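Local coordinates for protein discoidin-2 (Dictyostelium discoideum, PDB 2VM9) that binds galactose and N-acetylgalactosamine as a trimeric lectin and may take part in spore formation and the building of the spore coat, at residues V189-I203 against G221-L233. Residues are numbered along the deposited sequence; the frame is centred on the assembly and turned at random. Where two conformers were deposited one is given.
Sequences VKFPVEFLSVPIVSI and GKSENITTKGFDL
Lys229 O is gripped twice: it accepts a hydrogen bond from Phe191 N at 2.8 Å and another from a water whose oxygen lies 2.7 Å away, and the same water donates to Phe191 O. This pair of bonds lies at one end of the H-type lectin β-sandwich, where residues 191-199, crossing from one sheet to the other, wrap the turn that joins strands 216-224 and 230-237. Beside it, Val189 and Phe231 form an antiparallel hydrogen-bonded pair. Further along the crossing, Phe195 N bonds to Thr228 O, while Thr228 OG1 donates to Glu194 OE2 over 2.8 Å, meeting the carboxylate on its anti side and 18° out of its plane. The extended Glu194 chain, CG anti to the backbone N (chi1 -178°), carries the carboxylate there and lays its CD against Lys229 CG.

Between the sheets the Phe231 ring is sandwiched: Val201 CG1 sits over the centre of one face, 3.7 Å from the centroid, and Val189 CB covers the opposite face; Tyr250 meets the ring edge-to-face. Phe191 has Gly230 CA over one face, Phe195 CE2 over the other, and the carbonyl oxygens of Thr227 and Thr228 at its edge. Ile226 CG2 fits among Val198, Pro199 and Val201. Beyond Phe231, Ile203 CG2 meets Leu233 CD2 at 3.8 Å, and Ser223 OG donates to Val201 O at 2.9 Å, tilted 26° from the carbonyl plane.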
ATOM      1  N   VAL A 189      24.696  14.106  -7.057  1.00 14.34           N
ATOM      2  CA  VAL A 189      23.311  14.044  -7.463  1.00 14.18           C
ATOM      3  C   VAL A 189      22.445  14.349  -6.243  1.00 14.46           C
ATOM      4  O   VAL A 189      22.627  13.770  -5.185  1.00 13.14           O
ATOM      5  CB  VAL A 189      22.978  12.650  -8.057  1.00 14.90           C
ATOM      6  CG1 VAL A 189      21.528  12.581  -8.527  1.00 15.06           C
ATOM      7  CG2 VAL A 189      23.954  12.316  -9.223  1.00 15.08           C
ATOM      8  N   LYS A 190      21.525  15.283  -6.396  1.00 15.67           N
ATOM      9  CA  LYS A 190      20.564  15.573  -5.332  1.00 18.21           C
ATOM     10  C   LYS A 190      19.237  14.956  -5.753  1.00 17.24           C
ATOM     11  O   LYS A 190      18.796  15.158  -6.886  1.00 18.19           O
ATOM     12  CB  LYS A 190      20.441  17.093  -5.153  1.00 18.36           C
ATOM     13  CG  LYS A 190      19.553  17.513  -3.987  1.00 21.87           C
ATOM     14  CD  LYS A 190      19.419  19.043  -3.914  1.00 22.67           C
ATOM     15  CE  LYS A 190      17.951  19.455  -3.715  1.00 29.22           C
ATOM     16  NZ  LYS A 190      17.061  19.002  -4.861  1.00 32.11           N
ATOM     17  N   PHE A 191      18.612  14.178  -4.865  1.00 16.86           N
ATOM     18  CA  PHE A 191      17.320  13.559  -5.176  1.00 16.38           C
ATOM     19  C   PHE A 191      16.285  14.677  -5.307  1.00 17.69           C
ATOM     20  O   PHE A 191      16.381  15.671  -4.592  1.00 18.18           O
ATOM     21  CB  PHE A 191      16.873  12.575  -4.082  1.00 15.48           C
ATOM     22  CG  PHE A 191      17.805  11.400  -3.892  1.00 12.27           C
ATOM     23  CD1 PHE A 191      18.225  10.629  -4.991  1.00 10.93           C
ATOM     24  CD2 PHE A 191      18.243  11.045  -2.617  1.00 10.13           C
ATOM     25  CE1 PHE A 191      19.094   9.535  -4.806  1.00  9.72           C
ATOM     26  CE2 PHE A 191      19.110   9.950  -2.417  1.00  9.71           C
ATOM     27  CZ  PHE A 191      19.536   9.193  -3.530  1.00 11.21           C
ATOM     28  N   PRO A 192      15.316  14.529  -6.225  1.00 18.59           N
ATOM     29  CA  PRO A 192      14.268  15.562  -6.291  1.00 20.00           C
ATOM     30  C   PRO A 192      13.674  15.879  -4.908  1.00 20.84           C
ATOM     31  O   PRO A 192      13.468  17.055  -4.583  1.00 21.62           O
ATOM     32  CB  PRO A 192      13.230  14.939  -7.214  1.00 20.31           C
ATOM     33  CG  PRO A 192      14.065  14.076  -8.162  1.00 20.30           C
ATOM     34  CD  PRO A 192      15.121  13.478  -7.242  1.00 18.80           C
ATOM     35  N   VAL A 193      13.449  14.850  -4.091  1.00 20.55           N
ATOM     36  CA  VAL A 193      12.908  15.007  -2.733  1.00 20.76           C
ATOM     37  C   VAL A 193      13.771  14.229  -1.755  1.00 20.10           C
ATOM     38  O   VAL A 193      14.262  13.148  -2.098  1.00 20.14           O
ATOM     39  CB  VAL A 193      11.437  14.451  -2.653  1.00 21.04           C
ATOM     40  CG1 VAL A 193      10.855  14.582  -1.236  1.00 21.06           C
ATOM     41  CG2 VAL A 193      10.551  15.144  -3.647  1.00 22.59           C
ATOM     42  N   GLU A 194      13.958  14.749  -0.542  1.00 19.25           N
ATOM     43  CA  GLU A 194      14.750  14.041   0.460  1.00 19.22           C
ATOM     44  C   GLU A 194      13.997  12.808   0.967  1.00 19.26           C
ATOM     45  O   GLU A 194      12.799  12.881   1.280  1.00 19.96           O
ATOM     46  CB  GLU A 194      15.153  14.955   1.627  1.00 18.89           C
ATOM     47  CG  GLU A 194      16.022  14.260   2.664  1.00 19.35           C
ATOM     48  CD  GLU A 194      16.499  15.164   3.798  1.00 20.35           C
ATOM     49  OE1 GLU A 194      16.137  16.358   3.834  1.00 20.15           O
ATOM     50  OE2 GLU A 194      17.273  14.673   4.637  1.00 20.98           O
ATOM     51  N   PHE A 195      14.686  11.671   1.000  1.00 17.75           N
ATOM     52  CA  PHE A 195      14.132  10.437   1.540  1.00 17.71           C
ATOM     53  C   PHE A 195      14.073  10.509   3.076  1.00 17.96           C
ATOM     54  O   PHE A 195      14.828  11.258   3.708  1.00 17.69           O
ATOM     55  CB  PHE A 195      15.005   9.227   1.167  1.00 17.07           C
ATOM     56  CG  PHE A 195      14.844   8.733  -0.265  1.00 15.89           C
ATOM     57  CD1 PHE A 195      13.718   8.035  -0.662  1.00 14.29           C
ATOM     58  CD2 PHE A 195      15.877   8.893  -1.181  1.00 16.67           C
ATOM     59  CE1 PHE A 195      13.588   7.536  -1.969  1.00 14.59           C
ATOM     60  CE2 PHE A 195      15.755   8.399  -2.498  1.00 14.74           C
ATOM     61  CZ  PHE A 195      14.623   7.725  -2.890  1.00 15.18           C
ATOM     62  N   LEU A 196      13.214   9.680   3.669  1.00 19.12           N
ATOM     63  CA  LEU A 196      13.166   9.555   5.134  1.00 19.90           C
ATOM     64  C   LEU A 196      14.323   8.732   5.712  1.00 20.14           C
ATOM     65  O   LEU A 196      14.769   8.967   6.845  1.00 21.40           O
ATOM     66  CB  LEU A 196      11.807   8.991   5.575  1.00 20.36           C
ATOM     67  CG  LEU A 196      10.618   9.903   5.260  1.00 22.14           C
ATOM     68  CD1 LEU A 196       9.297   9.221   5.639  1.00 25.12           C
ATOM     69  CD2 LEU A 196      10.786  11.237   5.978  1.00 22.24           C
ATOM     70  N   SER A 197      14.825   7.769   4.935  1.00 18.92           N
ATOM     71  CA  SER A 197      16.000   7.001   5.346  1.00 18.07           C
ATOM     72  C   SER A 197      16.900   6.813   4.115  1.00 16.86           C
ATOM     73  O   SER A 197      16.513   7.184   2.996  1.00 16.22           O
ATOM     74  CB  SER A 197      15.595   5.645   5.905  1.00 18.01           C
ATOM     75  OG  SER A 197      14.964   4.875   4.898  1.00 18.67           O
ATOM     76  N   VAL A 198      18.087   6.256   4.328  1.00 16.39           N
ATOM     77  CA  VAL A 198      19.085   6.183   3.246  1.00 16.08           C
ATOM     78  C   VAL A 198      18.661   5.111   2.239  1.00 15.25           C
ATOM     79  O   VAL A 198      18.442   3.947   2.607  1.00 15.68           O
ATOM     80  CB  VAL A 198      20.496   5.911   3.791  1.00 16.07           C
ATOM     81  CG1 VAL A 198      21.531   5.880   2.650  1.00 17.42           C
ATOM     82  CG2 VAL A 198      20.883   6.967   4.838  1.00 16.87           C
ATOM     83  N   PRO A 199      18.526   5.494   0.958  1.00 14.50           N
ATOM     84  CA  PRO A 199      18.148   4.491  -0.038  1.00 13.84           C
ATOM     85  C   PRO A 199      19.347   3.703  -0.583  1.00 14.26           C
ATOM     86  O   PRO A 199      20.494   4.009  -0.253  1.00 14.44           O
ATOM     87  CB  PRO A 199      17.565   5.339  -1.157  1.00 13.32           C
ATOM     88  CG  PRO A 199      18.416   6.619  -1.098  1.00 13.96           C
ATOM     89  CD  PRO A 199      18.672   6.841   0.371  1.00 14.27           C
ATOM     90  N   ILE A 200      19.068   2.700  -1.400  1.00 13.65           N
ATOM     91  CA  ILE A 200      20.116   2.089  -2.217  1.00 14.60           C
ATOM     92  C   ILE A 200      20.041   2.828  -3.555  1.00 13.95           C
ATOM     93  O   ILE A 200      19.029   3.494  -3.849  1.00 14.72           O
ATOM     94  CB  ILE A 200      19.934   0.569  -2.359  1.00 14.78           C
ATOM     95  CG1 ILE A 200      18.630   0.232  -3.089  1.00 16.59           C
ATOM     96  CG2 ILE A 200      19.990  -0.102  -0.971  1.00 16.75           C
ATOM     97  CD1 ILE A 200      18.651   0.444  -4.649  1.00 18.68           C
ATOM     98  N   VAL A 201      21.116   2.804  -4.334  1.00 12.37           N
ATOM     99  CA  VAL A 201      21.059   3.504  -5.619  1.00 11.83           C
ATOM    100  C   VAL A 201      21.646   2.576  -6.672  1.00 11.68           C
ATOM    101  O   VAL A 201      22.849   2.268  -6.657  1.00 13.66           O
ATOM    102  CB  VAL A 201      21.820   4.861  -5.610  1.00 11.59           C
ATOM    103  CG1 VAL A 201      21.860   5.470  -7.015  1.00 11.01           C
ATOM    104  CG2 VAL A 201      21.175   5.879  -4.637  1.00 11.10           C
ATOM    105  N   SER A 202      20.779   2.165  -7.590  1.00 10.54           N
ATOM    106  CA  SER A 202      21.156   1.278  -8.685  0.50  9.44           C
ATOM    107  C   SER A 202      21.369   2.093  -9.942  1.00  8.86           C
ATOM    108  O   SER A 202      20.675   3.084 -10.173  1.00  8.27           O
ATOM    109  CB  SER A 202      20.064   0.238  -8.928  0.50  9.53           C
ATOM    110  OG  SER A 202      20.028  -0.660  -7.844  0.50 10.74           O
ATOM    111  N   ILE A 203      22.337   1.692 -10.764  1.00  7.35           N
ATOM    112  CA  ILE A 203      22.679   2.506 -11.938  1.00  6.74           C
ATOM    113  C   ILE A 203      22.866   1.643 -13.193  1.00  6.90           C
ATOM    114  O   ILE A 203      23.142   0.451 -13.094  1.00  6.94           O
ATOM    115  CB  ILE A 203      23.968   3.396 -11.685  1.00  6.59           C
ATOM    116  CG1 ILE A 203      25.240   2.548 -11.490  1.00  6.67           C
ATOM    117  CG2 ILE A 203      23.752   4.346 -10.481  1.00  7.07           C
ATOM    118  CD1 ILE A 203      26.572   3.357 -11.309  1.00  5.74           C
ATOM    119  N   GLY A 221      31.079   3.064 -13.435  1.00  5.95           N
ATOM    120  CA  GLY A 221      30.381   4.028 -12.586  1.00  6.19           C
ATOM    121  C   GLY A 221      30.078   3.321 -11.278  1.00  7.67           C
ATOM    122  O   GLY A 221      29.820   2.095 -11.261  1.00  5.72           O
ATOM    123  N   LYS A 222      30.120   4.092 -10.184  1.00  7.70           N
ATOM    124  CA  LYS A 222      29.737   3.609  -8.861  1.00 10.05           C
ATOM    125  C   LYS A 222      28.891   4.703  -8.206  1.00 10.59           C
ATOM    126  O   LYS A 222      29.224   5.897  -8.299  1.00 10.58           O
ATOM    127  CB  LYS A 222      30.968   3.390  -7.974  1.00 10.91           C
ATOM    128  CG  LYS A 222      31.798   2.183  -8.307  1.00 15.38           C
ATOM    129  CD  LYS A 222      32.975   2.051  -7.330  1.00 18.47           C
ATOM    130  CE  LYS A 222      33.895   0.921  -7.803  1.00 24.57           C
ATOM    131  NZ  LYS A 222      35.088   0.784  -6.911  1.00 27.19           N
ATOM    132  N   SER A 223      27.816   4.289  -7.547  1.00 10.78           N
ATOM    133  CA  SER A 223      27.091   5.193  -6.654  1.00 10.46           C
ATOM    134  C   SER A 223      27.708   5.051  -5.255  1.00 11.15           C
ATOM    135  O   SER A 223      27.901   3.932  -4.762  1.00 10.90           O
ATOM    136  CB  SER A 223      25.604   4.864  -6.647  1.00 10.86           C
ATOM    137  OG  SER A 223      25.401   3.537  -6.207  1.00 11.26           O
ATOM    138  N   GLU A 224      28.042   6.184  -4.636  1.00 10.99           N
ATOM    139  CA  GLU A 224      28.750   6.163  -3.348  1.00 12.04           C
ATOM    140  C   GLU A 224      28.210   7.303  -2.502  1.00 11.92           C
ATOM    141  O   GLU A 224      27.519   8.184  -3.021  1.00 10.26           O
ATOM    142  CB  GLU A 224      30.254   6.430  -3.537  1.00 13.05           C
ATOM    143  CG  GLU A 224      30.935   5.631  -4.575  1.00 17.96           C
ATOM    144  CD  GLU A 224      32.440   5.835  -4.520  1.00 24.09           C
ATOM    145  OE1 GLU A 224      32.918   6.960  -4.766  1.00 24.66           O
ATOM    146  OE2 GLU A 224      33.123   4.851  -4.191  1.00 29.23           O
ATOM    147  N   ASN A 225      28.593   7.313  -1.219  1.00 11.95           N
ATOM    148  CA  ASN A 225      28.224   8.414  -0.322  1.00 12.51           C
ATOM    149  C   ASN A 225      26.729   8.728  -0.395  1.00 12.32           C
ATOM    150  O   ASN A 225      26.323   9.885  -0.492  1.00 11.95           O
ATOM    151  CB  ASN A 225      29.060   9.656  -0.640  1.00 12.69           C
ATOM    152  CG  ASN A 225      30.553   9.383  -0.542  1.00 15.93           C
ATOM    153  OD1 ASN A 225      31.000   8.661   0.354  1.00 19.16           O
ATOM    154  ND2 ASN A 225      31.322   9.930  -1.469  1.00 18.62           N
ATOM    155  N   ILE A 226      25.918   7.669  -0.366  1.00 12.69           N
ATOM    156  CA  ILE A 226      24.471   7.804  -0.479  1.00 12.57           C
ATOM    157  C   ILE A 226      23.955   8.335   0.857  1.00 13.00           C
ATOM    158  O   ILE A 226      24.316   7.831   1.904  1.00 13.60           O
ATOM    159  CB  ILE A 226      23.789   6.469  -0.808  1.00 12.36           C
ATOM    160  CG1 ILE A 226      24.361   5.874  -2.110  1.00 12.24           C
ATOM    161  CG2 ILE A 226      22.271   6.664  -0.913  1.00 13.16           C
ATOM    162  CD1 ILE A 226      24.112   4.351  -2.298  1.00 12.89           C
ATOM    163  N   THR A 227      23.141   9.369   0.791  1.00 13.86           N
ATOM    164  CA  THR A 227      22.475   9.929   1.988  1.00 14.32           C
ATOM    165  C   THR A 227      20.974   9.993   1.723  1.00 15.03           C
ATOM    166  O   THR A 227      20.483   9.604   0.655  1.00 14.96           O
ATOM    167  CB  THR A 227      22.993  11.348   2.311  1.00 14.33           C
ATOM    168  OG1 THR A 227      22.550  12.283   1.313  1.00 13.37           O
ATOM    169  CG2 THR A 227      24.525  11.364   2.403  1.00 15.53           C
ATOM    170  N   THR A 228      20.222  10.513   2.695  1.00 14.77           N
ATOM    171  CA  THR A 228      18.830  10.768   2.437  1.00 14.85           C
ATOM    172  C   THR A 228      18.615  11.803   1.346  1.00 14.11           C
ATOM    173  O   THR A 228      17.555  11.806   0.737  1.00 14.48           O
ATOM    174  CB  THR A 228      18.107  11.246   3.708  1.00 14.95           C
ATOM    175  OG1 THR A 228      18.775  12.407   4.210  1.00 16.09           O
ATOM    176  CG2 THR A 228      18.112  10.138   4.741  1.00 14.53           C
ATOM    177  N   LYS A 229      19.602  12.678   1.106  1.00 14.13           N
ATOM    178  CA  LYS A 229      19.433  13.802   0.181  1.00 15.01           C
ATOM    179  C   LYS A 229      19.962  13.544  -1.225  1.00 13.49           C
ATOM    180  O   LYS A 229      19.539  14.188  -2.171  1.00 13.33           O
ATOM    181  CB  LYS A 229      20.135  15.054   0.718  1.00 15.55           C
ATOM    182  CG  LYS A 229      19.489  15.688   1.966  1.00 18.31           C
ATOM    183  CD  LYS A 229      20.139  17.056   2.281  1.00 18.87           C
ATOM    184  CE  LYS A 229      19.496  17.713   3.524  1.00 22.14           C
ATOM    185  NZ  LYS A 229      20.195  18.993   3.927  1.00 22.44           N
ATOM    186  N   GLY A 230      20.883  12.602  -1.356  1.00 12.95           N
ATOM    187  CA  GLY A 230      21.497  12.382  -2.660  1.00 12.74           C
ATOM    188  C   GLY A 230      22.640  11.409  -2.598  1.00 11.80           C
ATOM    189  O   GLY A 230      22.773  10.656  -1.647  1.00 11.54           O
ATOM    190  N   PHE A 231      23.457  11.399  -3.649  1.00 11.37           N
ATOM    191  CA  PHE A 231      24.584  10.476  -3.663  1.00 10.35           C
ATOM    192  C   PHE A 231      25.630  11.000  -4.626  1.00 10.03           C
ATOM    193  O   PHE A 231      25.398  11.989  -5.326  1.00 10.59           O
ATOM    194  CB  PHE A 231      24.108   9.070  -4.075  1.00 10.47           C
ATOM    195  CG  PHE A 231      23.716   8.953  -5.540  1.00 10.06           C
ATOM    196  CD1 PHE A 231      24.602   8.406  -6.463  1.00 11.09           C
ATOM    197  CD2 PHE A 231      22.464   9.396  -5.985  1.00 10.70           C
ATOM    198  CE1 PHE A 231      24.249   8.284  -7.798  1.00 10.03           C
ATOM    199  CE2 PHE A 231      22.107   9.291  -7.342  1.00 11.58           C
ATOM    200  CZ  PHE A 231      23.012   8.737  -8.247  1.00 12.10           C
ATOM    201  N   ASP A 232      26.781  10.344  -4.657  1.00  9.17           N
ATOM    202  CA  ASP A 232      27.808  10.706  -5.637  1.00  9.18           C
ATOM    203  C   ASP A 232      27.900   9.610  -6.689  1.00  8.80           C
ATOM    204  O   ASP A 232      28.021   8.430  -6.343  1.00  9.65           O
ATOM    205  CB  ASP A 232      29.192  10.809  -4.954  1.00  9.35           C
ATOM    206  CG  ASP A 232      29.334  12.027  -4.068  1.00 10.69           C
ATOM    207  OD1 ASP A 232      28.728  13.069  -4.355  1.00 11.89           O
ATOM    208  OD2 ASP A 232      30.119  11.934  -3.112  1.00 11.45           O
ATOM    209  N   LEU A 233      27.851  10.006  -7.952  1.00  8.74           N
ATOM    210  CA  LEU A 233      28.171   9.073  -9.047  1.00  8.19           C
ATOM    211  C   LEU A 233      29.651   9.282  -9.329  1.00  7.77           C
ATOM    212  O   LEU A 233      30.055  10.359  -9.791  1.00  7.63           O
ATOM    213  CB  LEU A 233      27.347   9.393 -10.279  1.00  9.13           C
ATOM    214  CG  LEU A 233      27.207   8.269 -11.340  1.00 11.77           C
ATOM    215  CD1 LEU A 233      28.510   7.535 -11.585  1.00 10.82           C
ATOM    216  CD2 LEU A 233      26.133   7.280 -10.975  1.00 13.14           C
TER
HETATM  217  O   HOH W   1      17.332  15.667  -1.682  1.00 21.62           O